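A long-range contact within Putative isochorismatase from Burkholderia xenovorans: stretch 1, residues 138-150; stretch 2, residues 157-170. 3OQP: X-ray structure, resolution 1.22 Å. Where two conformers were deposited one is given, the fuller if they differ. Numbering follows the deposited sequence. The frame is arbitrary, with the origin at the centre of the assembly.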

# COMPACT_ATOMS: atom_id res chain seq x y z
N GLU A 138 -4.28 -13.25 -2.97
CA GLU A 138 -5.22 -13.52 -1.90
C GLU A 138 -4.58 -13.05 -0.59
O GLU A 138 -3.34 -13.10 -0.41
CB GLU A 138 -5.53 -15.01 -1.84
CG GLU A 138 -6.19 -15.49 -3.13
CD GLU A 138 -6.34 -16.98 -3.25
OE1 GLU A 138 -5.51 -17.73 -2.71
OE2 GLU A 138 -7.30 -17.40 -3.96
N PHE A 139 -5.41 -12.57 0.34
CA PHE A 139 -4.93 -12.05 1.65
C PHE A 139 -5.79 -12.65 2.74
O PHE A 139 -7.04 -12.49 2.69
CB PHE A 139 -5.03 -10.52 1.66
CG PHE A 139 -4.68 -9.86 2.96
CD1 PHE A 139 -3.37 -9.66 3.32
CD2 PHE A 139 -5.66 -9.41 3.81
CE1 PHE A 139 -3.09 -9.02 4.49
CE2 PHE A 139 -5.30 -8.77 5.02
CZ PHE A 139 -4.04 -8.62 5.35
N LEU A 140 -5.17 -13.40 3.65
CA LEU A 140 -5.87 -14.06 4.72
C LEU A 140 -5.97 -13.12 5.93
O LEU A 140 -4.98 -12.93 6.66
CB LEU A 140 -5.24 -15.42 5.05
CG LEU A 140 -5.12 -16.34 3.83
CD1 LEU A 140 -4.68 -17.75 4.24
CD2 LEU A 140 -6.38 -16.35 2.93
N HIS A 141 -7.17 -12.53 6.13
CA HIS A 141 -7.31 -11.41 7.06
C HIS A 141 -7.10 -11.87 8.52
O HIS A 141 -6.92 -11.03 9.41
CB HIS A 141 -8.62 -10.69 6.89
CG HIS A 141 -9.80 -11.54 7.17
ND1 HIS A 141 -10.09 -11.95 8.44
CD2 HIS A 141 -10.71 -12.07 6.35
CE1 HIS A 141 -11.24 -12.62 8.39
NE2 HIS A 141 -11.60 -12.76 7.13
N ASP A 142 -7.19 -13.16 8.78
CA ASP A 142 -7.08 -13.71 10.14
C ASP A 142 -5.74 -14.41 10.37
O ASP A 142 -5.52 -15.00 11.44
CB ASP A 142 -8.30 -14.59 10.41
CG ASP A 142 -8.38 -15.79 9.50
OD1 ASP A 142 -7.50 -16.00 8.68
OD2 ASP A 142 -9.43 -16.48 9.61
N ALA A 143 -4.82 -14.31 9.38
CA ALA A 143 -3.47 -14.87 9.43
C ALA A 143 -2.43 -13.81 9.15
O ALA A 143 -1.31 -14.13 8.76
CB ALA A 143 -3.38 -16.03 8.47
N THR A 144 -2.79 -12.59 9.47
CA THR A 144 -2.02 -11.38 9.25
C THR A 144 -2.22 -10.44 10.45
O THR A 144 -2.88 -10.80 11.40
CB THR A 144 -2.41 -10.72 7.94
OG1 THR A 144 -3.83 -10.51 7.90
CG2 THR A 144 -2.03 -11.62 6.74
N GLY A 145 -1.72 -9.22 10.42
CA GLY A 145 -2.01 -8.27 11.49
C GLY A 145 -1.15 -7.02 11.50
O GLY A 145 -0.13 -6.94 10.75
N SER A 146 -1.56 -6.10 12.36
CA SER A 146 -0.98 -4.77 12.48
C SER A 146 -0.66 -4.41 13.92
O SER A 146 -0.97 -5.17 14.85
CB SER A 146 -1.92 -3.69 11.89
OG SER A 146 -2.13 -3.87 10.49
N VAL A 147 0.02 -3.29 14.05
CA VAL A 147 0.42 -2.67 15.33
C VAL A 147 -0.17 -1.25 15.25
O VAL A 147 -0.42 -0.74 14.17
CB VAL A 147 1.96 -2.59 15.51
CG1 VAL A 147 2.55 -3.99 15.35
CG2 VAL A 147 2.63 -1.59 14.57
N PRO A 148 -0.38 -0.57 16.39
CA PRO A 148 -0.83 0.84 16.36
C PRO A 148 0.39 1.76 16.09
O PRO A 148 1.55 1.42 16.41
CB PRO A 148 -1.40 1.06 17.76
CG PRO A 148 -0.50 0.20 18.60
CD PRO A 148 -0.33 -1.09 17.76
N TYR A 149 0.12 2.92 15.52
CA TYR A 149 1.15 3.90 15.22
C TYR A 149 0.63 5.31 15.62
O TYR A 149 -0.56 5.64 15.42
CB TYR A 149 1.41 4.02 13.71
CG TYR A 149 2.17 2.91 13.04
CD1 TYR A 149 3.13 2.18 13.67
CD2 TYR A 149 2.05 2.74 11.68
CE1 TYR A 149 3.88 1.22 12.99
CE2 TYR A 149 2.80 1.77 10.97
CZ TYR A 149 3.72 1.02 11.64
OH TYR A 149 4.41 0.05 10.95
N GLU A 150 1.54 6.09 16.14
CA GLU A 150 1.30 7.51 16.30
C GLU A 150 2.56 8.25 15.90
O GLU A 150 3.65 7.93 16.37
CB GLU A 150 0.86 7.86 17.74
CG GLU A 150 0.32 9.29 17.83
CD GLU A 150 -0.34 9.62 19.17
OE1 GLU A 150 -0.38 8.75 20.08
OE2 GLU A 150 -0.80 10.78 19.28
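Stretch 2, residues 157-170: SAEEIHRVFSVVLQ

How does stretch 2 lie on stretch 1? Ser-157 precedes a helix that begins at Ala-158 and runs past Gln-170. Its axis comes within 9.9 Å of the axis of strand 138-140, and the two directions differ by 155° (signed crossing angle -155°), so helix and strand run nearly antiparallel. The start of the helix therefore meets the later part of stretch 1, and Leu-169 reaches back to Phe-139.

What holds the first turn in place? Ser-157 caps the helix: its OG accepts from Glu-160 N at 3.1 Å, while Ser-157 N donates to Glu-160 OE1 at 3.0 Å. Here the backbones come close, with 4.2 Å between Pro-148 CA and Ala-158 CA. The small side chain of Ala-158 points toward stretch 1, its CB 3.5 Å from Ser-146 O and 3.9 Å from Pro-148 CD. One turn on, Ile-161 (chi1 m, chi2 t) puts CD1 3.5 Å from Val-147 O and 4.1 Å from Tyr-149 CD2, and its CG2 3.5 Å from Ser-146 OG.

Where is the polar link? His-162, with chi1 t, has the largest area covered by stretch 1. Its NE2 donates to His-141 O at 2.9 Å, the only hydrogen bond between the stretches. That acceptor lies where the chain turns a corner, so the bond ties the corner to the helix. Thr-144 OG1 approaches the ring edge, 3.2 Å from His-162 CE1, and itself donates to Leu-140 O at 3.0 Å.

What does the helix offer further along? Ser-166 OG donates to His-162 O at 2.8 Å, one turn back, and lies at the edge of the Phe-139 ring, 3.8 Å from Phe-139 CE2. Leu-169 covers one face of that ring in a CH-pi contact, with Leu-169 CD1 3.7 Å from Phe-139 CG and almost directly above the ring centre.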

# COMPACT_ATOMS: atom_id res chain seq x y z
N SER A 157 -5.07 3.11 15.36
CA SER A 157 -4.96 1.87 16.11
C SER A 157 -4.62 0.70 15.17
O SER A 157 -4.82 0.77 13.95
CB SER A 157 -6.25 1.58 16.84
OG SER A 157 -7.29 1.30 15.96
N ALA A 158 -4.22 -0.41 15.76
CA ALA A 158 -3.96 -1.62 15.00
C ALA A 158 -5.24 -2.09 14.32
O ALA A 158 -5.20 -2.52 13.16
CB ALA A 158 -3.34 -2.73 15.85
N GLU A 159 -6.40 -2.02 15.00
CA GLU A 159 -7.64 -2.44 14.40
C GLU A 159 -7.97 -1.55 13.19
O GLU A 159 -8.40 -2.05 12.15
CB GLU A 159 -8.79 -2.42 15.42
CG GLU A 159 -10.12 -3.01 14.90
CD GLU A 159 -10.91 -2.10 13.97
OE1 GLU A 159 -10.79 -0.83 14.04
OE2 GLU A 159 -11.75 -2.66 13.21
N GLU A 160 -7.80 -0.25 13.33
CA GLU A 160 -8.14 0.66 12.24
C GLU A 160 -7.21 0.38 11.05
O GLU A 160 -7.63 0.32 9.90
CB GLU A 160 -8.00 2.13 12.62
CG GLU A 160 -9.05 2.70 13.49
CD GLU A 160 -8.76 4.12 13.91
OE1 GLU A 160 -7.58 4.42 14.29
OE2 GLU A 160 -9.71 4.94 13.91
N ILE A 161 -5.92 0.22 11.32
CA ILE A 161 -4.94 -0.03 10.24
C ILE A 161 -5.32 -1.35 9.51
O ILE A 161 -5.35 -1.39 8.29
CB ILE A 161 -3.50 -0.03 10.73
CG1 ILE A 161 -3.15 1.35 11.27
CG2 ILE A 161 -2.54 -0.49 9.60
CD1 ILE A 161 -1.80 1.48 11.90
N HIS A 162 -5.49 -2.43 10.25
CA HIS A 162 -5.76 -3.71 9.67
C HIS A 162 -7.05 -3.74 8.89
O HIS A 162 -7.12 -4.28 7.80
CB HIS A 162 -5.72 -4.80 10.74
CG HIS A 162 -5.94 -6.18 10.22
ND1 HIS A 162 -4.95 -6.91 9.59
CD2 HIS A 162 -7.03 -6.96 10.28
CE1 HIS A 162 -5.46 -8.10 9.30
NE2 HIS A 162 -6.71 -8.16 9.71
N ARG A 163 -8.07 -3.12 9.47
CA ARG A 163 -9.36 -3.02 8.80
C ARG A 163 -9.29 -2.20 7.50
O ARG A 163 -9.83 -2.62 6.45
CB ARG A 163 -10.45 -2.49 9.72
CG ARG A 163 -11.79 -2.28 9.05
CD ARG A 163 -13.01 -2.09 9.98
NE ARG A 163 -12.66 -1.15 11.04
CZ ARG A 163 -12.69 0.17 10.94
NH1 ARG A 163 -13.15 0.77 9.87
NH2 ARG A 163 -12.26 0.91 11.95
N VAL A 164 -8.75 -1.01 7.60
CA VAL A 164 -8.58 -0.16 6.43
C VAL A 164 -7.88 -0.94 5.32
O VAL A 164 -8.29 -0.94 4.20
CB VAL A 164 -7.91 1.18 6.76
CG1 VAL A 164 -7.29 1.79 5.50
CG2 VAL A 164 -8.93 2.14 7.39
N PHE A 165 -6.74 -1.55 5.64
CA PHE A 165 -5.99 -2.27 4.63
C PHE A 165 -6.79 -3.46 4.10
O PHE A 165 -6.79 -3.69 2.89
CB PHE A 165 -4.56 -2.66 5.11
CG PHE A 165 -3.55 -1.59 4.85
CD1 PHE A 165 -3.46 -0.49 5.66
CD2 PHE A 165 -2.69 -1.72 3.76
CE1 PHE A 165 -2.56 0.49 5.40
CE2 PHE A 165 -1.77 -0.74 3.52
CZ PHE A 165 -1.72 0.36 4.33
N SER A 166 -7.52 -4.17 4.95
CA SER A 166 -8.31 -5.30 4.49
C SER A 166 -9.38 -4.85 3.50
O SER A 166 -9.58 -5.47 2.48
CB SER A 166 -9.00 -5.98 5.68
OG SER A 166 -8.05 -6.57 6.56
N VAL A 167 -10.06 -3.75 3.83
CA VAL A 167 -11.09 -3.21 2.96
C VAL A 167 -10.57 -2.65 1.62
O VAL A 167 -11.05 -2.92 0.54
CB VAL A 167 -11.95 -2.17 3.74
CG1 VAL A 167 -12.90 -1.48 2.84
CG2 VAL A 167 -12.67 -2.88 4.95
N VAL A 168 -9.44 -1.94 1.72
CA VAL A 168 -8.79 -1.43 0.52
C VAL A 168 -8.27 -2.57 -0.34
O VAL A 168 -8.44 -2.59 -1.55
CB VAL A 168 -7.69 -0.43 0.86
CG1 VAL A 168 -6.82 -0.06 -0.36
CG2 VAL A 168 -8.28 0.86 1.43
N LEU A 169 -7.70 -3.57 0.28
CA LEU A 169 -7.20 -4.71 -0.50
C LEU A 169 -8.37 -5.36 -1.25
O LEU A 169 -8.27 -5.68 -2.43
CB LEU A 169 -6.53 -5.72 0.38
CG LEU A 169 -5.12 -5.32 0.83
CD1 LEU A 169 -4.71 -6.31 1.93
CD2 LEU A 169 -4.09 -5.27 -0.27
N GLN A 170 -9.46 -5.60 -0.55
CA GLN A 170 -10.65 -6.24 -1.17
C GLN A 170 -11.20 -5.43 -2.32
O GLN A 170 -11.75 -6.00 -3.28
CB GLN A 170 -11.69 -6.58 -0.12
CG GLN A 170 -12.93 -7.24 -0.66
CD GLN A 170 -12.71 -8.64 -1.19
OE1 GLN A 170 -11.65 -9.21 -1.01
NE2 GLN A 170 -13.70 -9.20 -1.86